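PDB 5HB6: nucleoporin NUP145N from Chaetomium thermophilum, which forms part of the nuclear pore complex, probably as a structural and docking component, here represented by its autoproteolytic domain. Local coordinates for residues V43-I48 with K79-P84. The protein carries 1 engineered substitution. Residues are numbered along the deposited sequence; the frame is centred on the assembly and turned at random.
Sequences VDLSNI and KGLNVP
Leu81 and Val43 meet through their branches, and Leu81, followed outward, meets three residues of 43-48. Its CB starts off to one side of 43-48, but with CG anti to the carbonyl carbon (chi1 -62°) the branch point comes within 4.1 Å of Ile48 CD1. Beyond CG, CD2 does the touching: it lies 3.9 Å from Val43 CG1 and 3.9 Å from Leu45 CD2, the Leu45 side chain crossing that of Leu81 at about a right angle. Val43 CG1 also rests against Val83 CG2 at 3.8 Å, which extends the apolar row along 79-84.

The polar link is indirect. A water accepts from Asp44 N at 2.9 Å and donates to Gly80 O at 2.7 Å, joining the two backbones. Asp44 turns its carboxylate to its own loop: OD1 takes Ser46 N at 3.0 Å, an Asx turn, as well as Ser46 OG. Gly80 takes the first corner of the type II' turn Lys79-Asn82, where its positive phi (57°) by itself favours glycine.

Both loops belong to the Nup98-type autopeptidase domain. Leu81 and Val83 also pack on Phe39 of strand 35-39, while 79-84 leads directly into the adjacent sheet strand 85-89; the backbones of Val43 and Leu45 hydrogen-bond with those of Val24 and Arg21, respectively, Arg21 ending helix 18-21.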
# COMPACT_ATOMS: atom_id res chain seq x y z
N VAL A 43 -12.42 -6.36 1.54
CA VAL A 43 -12.30 -5.70 2.84
C VAL A 43 -13.65 -5.18 3.31
O VAL A 43 -14.48 -4.71 2.52
CB VAL A 43 -11.25 -4.56 2.83
CG1 VAL A 43 -9.83 -5.13 2.69
CG2 VAL A 43 -11.53 -3.57 1.74
N ASP A 44 -13.84 -5.23 4.62
CA ASP A 44 -15.08 -4.77 5.24
C ASP A 44 -14.88 -3.30 5.60
O ASP A 44 -14.11 -2.97 6.51
CB ASP A 44 -15.37 -5.60 6.49
CG ASP A 44 -16.69 -5.23 7.16
OD1 ASP A 44 -17.34 -4.24 6.75
OD2 ASP A 44 -17.05 -5.95 8.12
N LEU A 45 -15.53 -2.41 4.86
CA LEU A 45 -15.44 -0.98 5.10
C LEU A 45 -16.69 -0.44 5.78
O LEU A 45 -16.86 0.78 5.85
CB LEU A 45 -15.18 -0.22 3.80
CG LEU A 45 -13.96 -0.65 2.97
CD1 LEU A 45 -13.80 0.22 1.75
CD2 LEU A 45 -12.71 -0.62 3.82
N SER A 46 -17.56 -1.33 6.28
CA SER A 46 -18.83 -0.89 6.84
C SER A 46 -18.65 -0.02 8.08
O SER A 46 -19.53 0.79 8.39
CB SER A 46 -19.72 -2.09 7.16
OG SER A 46 -19.15 -2.93 8.15
N ASN A 47 -17.54 -0.17 8.80
CA ASN A 47 -17.29 0.58 10.03
C ASN A 47 -15.97 1.36 9.99
O ASN A 47 -15.33 1.55 11.02
CB ASN A 47 -17.39 -0.33 11.24
CG ASN A 47 -18.84 -0.68 11.57
OD1 ASN A 47 -19.25 -1.84 11.46
ND2 ASN A 47 -19.62 0.32 11.96
N ILE A 48 -15.58 1.82 8.80
CA ILE A 48 -14.44 2.70 8.63
C ILE A 48 -14.95 4.06 8.16
O ILE A 48 -15.84 4.14 7.31
CB ILE A 48 -13.45 2.09 7.61
CG1 ILE A 48 -12.78 0.87 8.26
CG2 ILE A 48 -12.43 3.10 7.16
CD1 ILE A 48 -12.01 0.00 7.30
N LYS A 79 -8.99 -8.62 9.84
CA LYS A 79 -10.11 -7.71 10.03
C LYS A 79 -9.73 -6.32 9.54
O LYS A 79 -8.55 -5.94 9.52
CB LYS A 79 -10.52 -7.61 11.50
CG LYS A 79 -11.03 -8.92 12.10
CD LYS A 79 -12.43 -9.26 11.61
CE LYS A 79 -12.98 -10.50 12.31
NZ LYS A 79 -13.05 -10.35 13.79
N GLY A 80 -10.74 -5.56 9.13
CA GLY A 80 -10.51 -4.21 8.64
C GLY A 80 -9.55 -4.23 7.47
O GLY A 80 -9.66 -5.06 6.56
N LEU A 81 -8.60 -3.31 7.48
CA LEU A 81 -7.55 -3.24 6.48
C LEU A 81 -6.28 -4.00 6.87
O LEU A 81 -5.28 -3.90 6.16
CB LEU A 81 -7.24 -1.78 6.16
CG LEU A 81 -8.40 -0.98 5.59
CD1 LEU A 81 -7.97 0.41 5.27
CD2 LEU A 81 -8.96 -1.65 4.34
N ASN A 82 -6.31 -4.76 7.96
CA ASN A 82 -5.13 -5.51 8.42
C ASN A 82 -5.11 -6.87 7.73
O ASN A 82 -5.28 -7.93 8.34
CB ASN A 82 -5.14 -5.63 9.94
CG ASN A 82 -3.79 -6.08 10.49
OD1 ASN A 82 -2.80 -6.15 9.76
ND2 ASN A 82 -3.74 -6.35 11.80
N VAL A 83 -4.91 -6.81 6.42
CA VAL A 83 -5.11 -7.96 5.54
C VAL A 83 -4.01 -7.95 4.49
O VAL A 83 -3.27 -6.96 4.34
CB VAL A 83 -6.49 -7.91 4.87
CG1 VAL A 83 -7.62 -7.91 5.91
CG2 VAL A 83 -6.62 -6.70 3.94
N PRO A 84 -3.89 -9.01 3.69
CA PRO A 84 -2.87 -9.03 2.64
C PRO A 84 -3.00 -7.85 1.66
O PRO A 84 -4.11 -7.46 1.27
CB PRO A 84 -3.10 -10.38 1.96
CG PRO A 84 -3.65 -11.24 3.05
CD PRO A 84 -4.54 -10.32 3.83
O HOH W 1 -11.85 -6.61 6.16